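ABC transporter permease (Klebsiella pneumoniae, PDB 5NUP) is an outer-membrane lipoprotein of the MlaA family that probably takes part in phospholipid binding and transport to maintain lipid asymmetry of the outer membrane. Local coordinates at residues R53-E64 / K169-Q180. Sequence-based numbering, arbitrary orientation.
Sequences RNGLSNFTSNLE and KWAVEGIETRAQ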
loop_
_atom_site.group_PDB
_atom_site.type_symbol
_atom_site.label_atom_id
_atom_site.label_comp_id
_atom_site.label_asym_id
_atom_site.label_seq_id
_atom_site.Cartn_x
_atom_site.Cartn_y
_atom_site.Cartn_z
ATOM N N ARG F 53 -2.402 -43.235 -13.909
ATOM C CA ARG F 53 -1.208 -43.970 -14.301
ATOM C C ARG F 53 0.016 -43.067 -14.244
ATOM O O ARG F 53 1.056 -43.462 -13.706
ATOM C CB ARG F 53 -1.405 -44.541 -15.710
ATOM C CG ARG F 53 -2.366 -45.726 -15.781
ATOM C CD ARG F 53 -2.393 -46.371 -17.175
ATOM N NE ARG F 53 -1.119 -46.887 -17.680
ATOM C CZ ARG F 53 -0.925 -47.254 -18.948
ATOM N NH1 ARG F 53 0.256 -47.710 -19.342
ATOM N NH2 ARG F 53 -1.909 -47.152 -19.832
ATOM N N ASN F 54 -0.102 -41.835 -14.758
ATOM C CA ASN F 54 1.012 -40.897 -14.686
ATOM C C ASN F 54 1.276 -40.458 -13.257
ATOM O O ASN F 54 2.427 -40.213 -12.887
ATOM C CB ASN F 54 0.763 -39.680 -15.576
ATOM C CG ASN F 54 0.834 -40.011 -17.056
ATOM O OD1 ASN F 54 -0.175 -39.999 -17.766
ATOM N ND2 ASN F 54 2.044 -40.277 -17.538
ATOM N N GLY F 55 0.229 -40.354 -12.442
ATOM C CA GLY F 55 0.430 -39.944 -11.067
ATOM C C GLY F 55 1.084 -41.035 -10.251
ATOM O O GLY F 55 1.942 -40.759 -9.414
ATOM N N LEU F 56 0.708 -42.294 -10.501
ATOM C CA LEU F 56 1.351 -43.398 -9.798
ATOM C C LEU F 56 2.794 -43.575 -10.251
ATOM O O LEU F 56 3.688 -43.769 -9.417
ATOM C CB LEU F 56 0.568 -44.692 -10.010
ATOM C CG LEU F 56 -0.340 -45.102 -8.860
ATOM C CD1 LEU F 56 0.462 -45.205 -7.576
ATOM C CD2 LEU F 56 -1.502 -44.122 -8.720
ATOM N N SER F 57 3.043 -43.491 -11.565
ATOM C CA SER F 57 4.395 -43.678 -12.083
ATOM C C SER F 57 5.320 -42.582 -11.588
ATOM O O SER F 57 6.457 -42.859 -11.190
ATOM C CB SER F 57 4.391 -43.708 -13.613
ATOM O OG SER F 57 5.697 -43.952 -14.130
ATOM N N ASN F 58 4.843 -41.328 -11.604
ATOM C CA ASN F 58 5.646 -40.222 -11.102
ATOM C C ASN F 58 5.879 -40.372 -9.611
ATOM O O ASN F 58 6.995 -40.161 -9.131
ATOM C CB ASN F 58 4.961 -38.887 -11.408
ATOM C CG ASN F 58 5.098 -38.459 -12.878
ATOM O OD1 ASN F 58 6.188 -38.493 -13.460
ATOM N ND2 ASN F 58 3.977 -38.078 -13.486
ATOM N N PHE F 59 4.864 -40.814 -8.876
ATOM C CA PHE F 59 4.984 -40.901 -7.426
ATOM C C PHE F 59 6.021 -41.939 -7.007
ATOM O O PHE F 59 6.803 -41.694 -6.078
ATOM C CB PHE F 59 3.621 -41.207 -6.802
ATOM C CG PHE F 59 3.690 -41.573 -5.357
ATOM C CD1 PHE F 59 3.715 -42.899 -4.966
ATOM C CD2 PHE F 59 3.732 -40.595 -4.386
ATOM C CE1 PHE F 59 3.785 -43.244 -3.627
ATOM C CE2 PHE F 59 3.800 -40.937 -3.049
ATOM C CZ PHE F 59 3.825 -42.262 -2.666
ATOM N N THR F 60 6.044 -43.111 -7.662
ATOM C CA THR F 60 6.997 -44.136 -7.236
ATOM C C THR F 60 8.403 -43.771 -7.687
ATOM O O THR F 60 9.358 -43.904 -6.913
ATOM C CB THR F 60 6.626 -45.541 -7.770
ATOM O OG1 THR F 60 6.344 -45.508 -9.177
ATOM C CG2 THR F 60 5.433 -46.126 -7.024
ATOM N N SER F 61 8.535 -43.306 -8.939
ATOM C CA SER F 61 9.804 -42.797 -9.459
ATOM C C SER F 61 10.437 -41.782 -8.525
ATOM O O SER F 61 11.663 -41.745 -8.379
ATOM C CB SER F 61 9.599 -42.168 -10.832
ATOM O OG SER F 61 10.854 -41.997 -11.469
ATOM N N ASN F 62 9.613 -40.907 -7.936
ATOM C CA ASN F 62 10.110 -39.856 -7.064
ATOM C C ASN F 62 10.762 -40.430 -5.814
ATOM O O ASN F 62 11.706 -39.832 -5.285
ATOM C CB ASN F 62 8.968 -38.911 -6.669
ATOM C CG ASN F 62 9.473 -37.561 -6.147
ATOM O OD1 ASN F 62 10.037 -36.757 -6.902
ATOM N ND2 ASN F 62 9.297 -37.325 -4.851
ATOM N N LEU F 63 10.299 -41.592 -5.339
ATOM C CA LEU F 63 10.898 -42.187 -4.144
ATOM C C LEU F 63 12.354 -42.591 -4.366
ATOM O O LEU F 63 13.087 -42.814 -3.393
ATOM C CB LEU F 63 10.099 -43.408 -3.713
ATOM C CG LEU F 63 8.620 -43.290 -3.336
ATOM C CD1 LEU F 63 8.130 -44.646 -2.821
ATOM C CD2 LEU F 63 8.407 -42.226 -2.258
ATOM N N GLU F 64 12.789 -42.676 -5.624
ATOM C CA GLU F 64 14.140 -43.072 -5.979
ATOM C C GLU F 64 15.077 -41.913 -6.288
ATOM O O GLU F 64 16.282 -42.153 -6.426
ATOM C CB GLU F 64 14.093 -43.986 -7.193
ATOM C CG GLU F 64 13.422 -45.285 -6.889
ATOM C CD GLU F 64 13.510 -46.228 -8.027
ATOM O OE1 GLU F 64 14.550 -46.198 -8.718
ATOM O OE2 GLU F 64 12.514 -46.948 -8.258
ATOM N N LYS F 169 5.273 -50.829 -4.597
ATOM C CA LYS F 169 5.977 -50.038 -5.601
ATOM C C LYS F 169 6.471 -50.914 -6.756
ATOM O O LYS F 169 6.260 -50.584 -7.934
ATOM C CB LYS F 169 7.105 -49.255 -4.915
ATOM C CG LYS F 169 8.169 -48.734 -5.820
ATOM C CD LYS F 169 9.296 -48.215 -4.955
ATOM C CE LYS F 169 10.315 -47.420 -5.763
ATOM N NZ LYS F 169 10.205 -47.696 -7.207
ATOM N N TRP F 170 7.142 -52.033 -6.436
ATOM C CA TRP F 170 7.546 -53.004 -7.457
ATOM C C TRP F 170 6.343 -53.512 -8.269
ATOM O O TRP F 170 6.419 -53.660 -9.499
ATOM C CB TRP F 170 8.307 -54.155 -6.804
ATOM C CG TRP F 170 8.553 -55.269 -7.737
ATOM C CD1 TRP F 170 9.355 -55.249 -8.838
ATOM C CD2 TRP F 170 7.963 -56.566 -7.687
ATOM N NE1 TRP F 170 9.316 -56.468 -9.463
ATOM C CE2 TRP F 170 8.453 -57.288 -8.782
ATOM C CE3 TRP F 170 7.053 -57.180 -6.825
ATOM C CZ2 TRP F 170 8.071 -58.598 -9.034
ATOM C CZ3 TRP F 170 6.677 -58.469 -7.074
ATOM C CH2 TRP F 170 7.185 -59.172 -8.164
ATOM N N ALA F 171 5.232 -53.813 -7.590
ATOM C CA ALA F 171 4.036 -54.300 -8.270
ATOM C C ALA F 171 3.473 -53.246 -9.224
ATOM O O ALA F 171 3.316 -53.506 -10.434
ATOM C CB ALA F 171 2.984 -54.709 -7.235
ATOM N N VAL F 172 3.170 -52.042 -8.693
ATOM C CA VAL F 172 2.599 -50.978 -9.527
ATOM C C VAL F 172 3.523 -50.646 -10.707
ATOM O O VAL F 172 3.082 -50.545 -11.859
ATOM C CB VAL F 172 2.328 -49.730 -8.674
ATOM C CG1 VAL F 172 1.677 -48.654 -9.521
ATOM C CG2 VAL F 172 1.410 -50.088 -7.513
ATOM N N GLU F 173 4.833 -50.523 -10.444
ATOM C CA GLU F 173 5.810 -50.289 -11.509
ATOM C C GLU F 173 5.855 -51.463 -12.475
ATOM O O GLU F 173 5.920 -51.267 -13.694
ATOM C CB GLU F 173 7.181 -50.036 -10.876
ATOM C CG GLU F 173 7.375 -48.616 -10.401
ATOM C CD GLU F 173 8.726 -48.401 -9.755
ATOM O OE1 GLU F 173 9.394 -49.419 -9.443
ATOM O OE2 GLU F 173 9.099 -47.216 -9.531
ATOM N N GLY F 174 5.852 -52.690 -11.939
ATOM C CA GLY F 174 5.865 -53.866 -12.789
ATOM C C GLY F 174 4.649 -53.950 -13.691
ATOM O O GLY F 174 4.768 -54.206 -14.894
ATOM N N ILE F 175 3.457 -53.741 -13.123
ATOM C CA ILE F 175 2.258 -53.789 -13.956
ATOM C C ILE F 175 2.286 -52.671 -14.980
ATOM O O ILE F 175 1.890 -52.865 -16.139
ATOM C CB ILE F 175 0.978 -53.732 -13.100
ATOM C CG1 ILE F 175 0.977 -54.846 -12.049
ATOM C CG2 ILE F 175 -0.259 -53.762 -13.989
ATOM C CD1 ILE F 175 -0.261 -54.866 -11.176
ATOM N N GLU F 176 2.820 -51.506 -14.600
ATOM C CA GLU F 176 2.845 -50.410 -15.559
ATOM C C GLU F 176 3.828 -50.715 -16.684
ATOM O O GLU F 176 3.473 -50.650 -17.868
ATOM C CB GLU F 176 3.158 -49.080 -14.863
ATOM C CG GLU F 176 3.406 -47.947 -15.851
ATOM C CD GLU F 176 2.124 -47.423 -16.477
ATOM O OE1 GLU F 176 2.120 -47.182 -17.707
ATOM O OE2 GLU F 176 1.121 -47.276 -15.736
ATOM N N THR F 177 5.043 -51.142 -16.330
ATOM C CA THR F 177 6.018 -51.551 -17.341
ATOM C C THR F 177 5.456 -52.631 -18.263
ATOM O O THR F 177 5.681 -52.595 -19.480
ATOM C CB THR F 177 7.299 -52.046 -16.663
ATOM O OG1 THR F 177 7.810 -51.028 -15.788
ATOM C CG2 THR F 177 8.348 -52.426 -17.713
ATOM N N ARG F 178 4.752 -53.619 -17.702
ATOM C CA ARG F 178 4.095 -54.602 -18.557
ATOM C C ARG F 178 2.982 -53.945 -19.362
ATOM O O ARG F 178 2.808 -54.237 -20.552
ATOM C CB ARG F 178 3.571 -55.787 -17.736
ATOM C CG ARG F 178 2.918 -56.886 -18.590
ATOM C CD ARG F 178 3.956 -57.451 -19.538
ATOM N NE ARG F 178 3.524 -58.606 -20.319
ATOM C CZ ARG F 178 3.254 -58.563 -21.619
ATOM N NH1 ARG F 178 3.362 -57.416 -22.277
ATOM N NH2 ARG F 178 2.873 -59.665 -22.259
ATOM N N ALA F 179 2.204 -53.068 -18.722
ATOM C CA ALA F 179 1.132 -52.388 -19.441
ATOM C C ALA F 179 1.683 -51.617 -20.633
ATOM O O ALA F 179 1.077 -51.606 -21.708
ATOM C CB ALA F 179 0.361 -51.457 -18.503
ATOM N N GLN F 180 2.839 -50.966 -20.476
ATOM C CA GLN F 180 3.389 -50.259 -21.627
ATOM C C GLN F 180 3.950 -51.234 -22.652
ATOM O O GLN F 180 3.767 -51.038 -23.858
ATOM C CB GLN F 180 4.424 -49.235 -21.193
ATOM C CG GLN F 180 3.971 -48.453 -20.002
ATOM C CD GLN F 180 4.472 -47.041 -20.026
ATOM O OE1 GLN F 180 3.776 -46.141 -19.581
ATOM N NE2 GLN F 180 5.650 -46.824 -20.611
#
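Arg53 grips Glu176 side-on with two nitrogens in a salt bridge, one to each carboxylate oxygen. Arg53 NE meets the syn lone pair of Glu176 OE2 at 3.0 Å in a nearly straight bond (176°), while Arg53 NH1 lies 2.5 Å from Glu176 OE1. A bend at chi3 (59°) helps turn the guanidinium edge toward the carboxylate, the guanidinium and carboxylate planes only 24° from coplanar. Trp44 of helix 38-47 donates a further hydrogen bond to Glu176 OE2, which helps fix the carboxylate.

At the other end, the more buried one, Thr60 sits against Lys169, Thr60 CG2 4.0 Å from Lys169 CG. The lysine chain runs out past it to a salt-bridge network with buried Glu64, where Lys169 NZ bonds the anti lone pair of Glu64 OE2 at 2.6 Å and reaches Glu173 OE2 from above the carboxylate plane. The ammonium probably offsets the repulsion between these two carboxylates.

Helices 50-62 and 163-180, distant in sequence, thus pair within the largely helical MlaA fold; the axes of 53-62 and 169-180 approach to 10.1 Å.

Between the two ionic ends Val172 CG1 rests against CB, CG and CD1 of partly exposed Leu56, 4.1 Å from Leu56 CG. Gln180, on the surface, adds little area, bordering the Arg53 guanidinium with its CG at the edge.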